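Local coordinates for ABC transporter binding protein AcbH (Actinoplanes, PDB 3OO8) that serves as the extracellular solute-binding receptor of an ABC transporter and binds beta-D-galactopyranose with an exclusive preference, at residues D107-K112 and A314-L319; L319-I322 and E326-A329. The protein carries 2 engineered substitutions. All coordinates share one frame; numbering follows the deposited sequence.

Contacts 1 and 2 both use helix 312-322 and lie on the same side of the chain's centre. Their own centres are about 11 Å apart. Leu319 ends one segment and begins the other, but it makes its contact in contact 1. Contact 1 sets the first part of that helix beside helix 107-113. Contact 2 packs the end of that helix against helix 325-332, across the turn between them. The two also touch directly: CG1 of Val109 packs on CG of Gln320 at 3.9 Å. Leu319 and Ile322 both rest on Val135 of strand 134-147, which gives the two contacts a common floor. Both lie away from the residues that bind beta-D-galactose.

Contact 1: D107-K112 and A314-L319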
# COMPACT_ATOMS: atom_id res chain seq x y z
N ASP A 107 -20.45 4.68 11.26
CA ASP A 107 -20.82 5.93 10.64
C ASP A 107 -20.84 7.02 11.71
O ASP A 107 -20.57 8.17 11.41
CB ASP A 107 -22.19 5.84 9.96
CG ASP A 107 -22.22 4.86 8.80
OD1 ASP A 107 -21.16 4.60 8.22
OD2 ASP A 107 -23.31 4.39 8.44
N ASP A 108 -21.24 6.64 12.93
CA ASP A 108 -21.27 7.58 14.04
C ASP A 108 -19.89 8.15 14.42
O ASP A 108 -19.74 9.35 14.62
CB ASP A 108 -22.06 7.05 15.25
CG ASP A 108 -21.61 5.69 15.73
OD1 ASP A 108 -20.65 5.06 15.19
OD2 ASP A 108 -22.21 5.22 16.72
N VAL A 109 -18.89 7.28 14.48
CA VAL A 109 -17.51 7.72 14.67
C VAL A 109 -17.12 8.70 13.57
O VAL A 109 -16.53 9.74 13.84
CB VAL A 109 -16.55 6.50 14.61
CG1 VAL A 109 -15.07 6.97 14.59
CG2 VAL A 109 -16.81 5.57 15.80
N TRP A 110 -17.48 8.36 12.33
CA TRP A 110 -17.13 9.19 11.18
C TRP A 110 -17.84 10.54 11.11
O TRP A 110 -17.31 11.50 10.57
CB TRP A 110 -17.21 8.37 9.87
CG TRP A 110 -15.92 7.56 9.62
CD1 TRP A 110 -15.63 6.33 10.09
CD2 TRP A 110 -14.80 8.01 8.87
NE1 TRP A 110 -14.35 5.95 9.64
CE2 TRP A 110 -13.84 6.97 8.90
CE3 TRP A 110 -14.52 9.19 8.17
CZ2 TRP A 110 -12.61 7.07 8.25
CZ3 TRP A 110 -13.30 9.30 7.52
CH2 TRP A 110 -12.36 8.24 7.56
N ASP A 111 -19.01 10.63 11.75
CA ASP A 111 -19.69 11.92 11.86
C ASP A 111 -18.80 12.88 12.66
O ASP A 111 -18.81 14.10 12.44
CB ASP A 111 -21.02 11.74 12.61
CG ASP A 111 -22.09 11.02 11.80
OD1 ASP A 111 -22.01 11.00 10.55
OD2 ASP A 111 -23.03 10.49 12.43
N LYS A 112 -18.00 12.35 13.58
CA LYS A 112 -17.13 13.19 14.40
C LYS A 112 -15.75 13.40 13.77
O LYS A 112 -15.18 14.51 13.83
CB LYS A 112 -16.97 12.53 15.77
CG LYS A 112 -15.79 13.00 16.58
CD LYS A 112 -16.11 14.20 17.45
CE LYS A 112 -15.07 14.30 18.57
NZ LYS A 112 -15.11 15.61 19.28
N ALA A 314 -17.81 2.24 24.27
CA ALA A 314 -16.50 2.69 24.74
C ALA A 314 -15.49 2.53 23.61
O ALA A 314 -14.59 3.37 23.43
CB ALA A 314 -16.06 1.90 25.98
N ALA A 315 -15.67 1.47 22.83
CA ALA A 315 -14.72 1.20 21.70
C ALA A 315 -14.81 2.35 20.69
O ALA A 315 -13.81 2.79 20.12
CB ALA A 315 -15.05 -0.14 21.03
N LYS A 316 -16.02 2.83 20.46
CA LYS A 316 -16.20 3.94 19.54
C LYS A 316 -15.51 5.21 20.02
O LYS A 316 -15.02 5.98 19.21
CB LYS A 316 -17.69 4.18 19.26
CG LYS A 316 -18.30 3.14 18.35
CD LYS A 316 -19.83 3.33 18.24
CE LYS A 316 -20.44 2.31 17.30
NZ LYS A 316 -21.95 2.49 17.29
N LYS A 317 -15.46 5.44 21.33
CA LYS A 317 -14.78 6.65 21.82
C LYS A 317 -13.30 6.55 21.54
O LYS A 317 -12.67 7.53 21.17
CB LYS A 317 -14.96 6.84 23.33
CG LYS A 317 -16.39 7.17 23.76
CD LYS A 317 -16.41 7.66 25.22
CE LYS A 317 -15.60 8.96 25.40
NZ LYS A 317 -15.69 9.60 26.76
N VAL A 318 -12.77 5.33 21.69
CA VAL A 318 -11.34 5.10 21.44
C VAL A 318 -11.08 5.29 19.94
O VAL A 318 -10.07 5.89 19.54
CB VAL A 318 -10.85 3.74 22.00
CG1 VAL A 318 -9.38 3.49 21.59
CG2 VAL A 318 -10.91 3.74 23.53
N LEU A 319 -11.96 4.77 19.08
CA LEU A 319 -11.79 5.01 17.65
C LEU A 319 -11.80 6.50 17.29
O LEU A 319 -11.06 6.93 16.41
CB LEU A 319 -12.86 4.27 16.84
CG LEU A 319 -12.74 2.74 16.72
CD1 LEU A 319 -13.97 2.15 15.99
CD2 LEU A 319 -11.44 2.28 16.01
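OD2 of Asp108 accepts a hydrogen bond from NZ of Lys316 at 2.8 Å, part of a salt bridge. The bond reaches the oxygen on its syn side, 15° out of the carboxylate plane. It joins two helices of the solute-binding protein fold, through segments 107-112 and 314-319, some 200 residues apart in sequence. These short segments run roughly parallel, crossing at -35° with 9.7 Å between axes. The other carboxylate oxygen, OD1, turns back to its own helix and accepts the backbone N of Val109 at 2.9 Å. That N-H comes from above the carboxylate plane, and the bond is bent. The carboxylate is thus held from two directions, which limits its rotation. CG of Asp108 sits between its backbone N and carbonyl carbon (chi1 54°), a torsion that lets OD1 fold back on the helix while OD2 faces the lysine.

Lys316 comes to the acid as an extended chain and meets it at about a right angle. Its CD and CE also lie against the carboxylate, with CD 3.4 Å from OD2 of Asp108. Closer to the backbone, CB and CG of the lysine carry the apolar part of the contact. CG2 of Val109 lies 3.8 Å from CG of Lys316. The valine is buried, while Asp108 is exposed. Val109 and Leu319 both also rest on Val135 of strand 134-147, so the two helices share a seat on the sheet. The carboxylate of Asp107 is hydrogen-bonded to ND1 of His131 and the backbone N of Tyr132, just before that strand. The last link is looser: CG1 of Val109 meets CB of Leu319 at 4.2 Å.

Contact 2: L319-I322 and E326-A329; sequences LQYI and EAEA
Tyr321 and Ala327 carry the apolar part of this junction between two consecutive helices of the solute-binding protein fold, 312-322 and 325-332. The methyl CB of Ala327 lies 3.8 Å from CE2 of the tyrosine ring and approaches it obliquely. CD2 and CZ are a little farther from the same methyl. CG of Tyr321 stands anti to the backbone N (chi1 172°), which brings CE2 of the ring near the methyl of Ala327. With an alanine here in place of Tyr321, the methyl of Ala327 would probably lose its aromatic neighbour and a gap would open beside helix 39-56.

Backbone carbonyls supply the remaining contacts. CB of Ala327 sits 3.2 Å from O of Tyr321, and O of Ile322 is 3.6 Å from the same CB. The methyl thus fits against the last carbonyls of the first helix as well as the ring. The CA atoms of Ile322 and Ala327 are 5.4 Å apart, so the backbones come close here.

No hydrogen bond links the two segments directly. Thr324, in the turn between them, connects them instead: its OG1 is hydrogen-bonded to O of Tyr321 and to the backbone N of Ala327.

The contact lies between helix 39-56 and the sheet. The side chain of Tyr321 packs on Gln51, Ala52, Ser55 and Thr56 of that helix. Ile322 points away from the second helix and packs on Val135 and Leu137 of strand 134-147 and on Phe303 of strand 301-304.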
# COMPACT_ATOMS: atom_id res chain seq x y z
N LEU A 319 -11.96 4.77 19.08
CA LEU A 319 -11.79 5.01 17.65
C LEU A 319 -11.80 6.50 17.29
O LEU A 319 -11.06 6.93 16.41
CB LEU A 319 -12.86 4.27 16.84
CG LEU A 319 -12.74 2.74 16.72
CD1 LEU A 319 -13.97 2.15 15.99
CD2 LEU A 319 -11.44 2.28 16.01
N GLN A 320 -12.69 7.28 17.91
CA GLN A 320 -12.71 8.72 17.67
C GLN A 320 -11.35 9.34 17.98
O GLN A 320 -10.89 10.19 17.23
CB GLN A 320 -13.81 9.39 18.49
CG GLN A 320 -15.14 9.01 17.94
CD GLN A 320 -16.32 9.50 18.77
OE1 GLN A 320 -16.16 10.26 19.72
NE2 GLN A 320 -17.52 9.06 18.41
N TYR A 321 -10.73 8.91 19.06
CA TYR A 321 -9.39 9.39 19.41
C TYR A 321 -8.36 8.97 18.38
O TYR A 321 -7.47 9.76 17.98
CB TYR A 321 -9.01 8.93 20.83
CG TYR A 321 -7.56 9.25 21.13
CD1 TYR A 321 -7.19 10.51 21.62
CD2 TYR A 321 -6.56 8.35 20.84
CE1 TYR A 321 -5.87 10.83 21.82
CE2 TYR A 321 -5.26 8.65 21.06
CZ TYR A 321 -4.92 9.88 21.53
OH TYR A 321 -3.57 10.12 21.71
N ILE A 322 -8.46 7.72 17.93
CA ILE A 322 -7.49 7.21 16.97
C ILE A 322 -7.58 8.02 15.66
O ILE A 322 -6.57 8.19 14.95
CB ILE A 322 -7.73 5.69 16.73
CG1 ILE A 322 -7.25 4.91 17.96
CG2 ILE A 322 -7.05 5.21 15.43
CD1 ILE A 322 -7.49 3.37 17.90
N GLU A 326 -3.42 14.05 16.27
CA GLU A 326 -2.56 13.85 17.43
C GLU A 326 -2.22 12.38 17.63
O GLU A 326 -1.08 12.04 17.94
CB GLU A 326 -3.22 14.39 18.71
CG GLU A 326 -3.25 15.92 18.74
CD GLU A 326 -4.40 16.54 17.94
OE1 GLU A 326 -5.20 15.84 17.24
OE2 GLU A 326 -4.51 17.78 18.03
N ALA A 327 -3.21 11.51 17.40
CA ALA A 327 -3.00 10.08 17.59
C ALA A 327 -1.98 9.60 16.55
O ALA A 327 -1.10 8.82 16.85
CB ALA A 327 -4.30 9.30 17.48
N GLU A 328 -2.14 10.07 15.31
CA GLU A 328 -1.20 9.64 14.27
C GLU A 328 0.20 10.10 14.58
O GLU A 328 1.16 9.32 14.42
CB GLU A 328 -1.64 10.15 12.89
CG GLU A 328 -3.04 9.66 12.50
CD GLU A 328 -3.55 10.28 11.21
OE1 GLU A 328 -2.83 11.05 10.57
OE2 GLU A 328 -4.71 10.00 10.81
N ALA A 329 0.36 11.36 14.99
CA ALA A 329 1.71 11.86 15.27
C ALA A 329 2.37 11.09 16.42
O ALA A 329 3.54 10.76 16.34
CB ALA A 329 1.70 13.34 15.57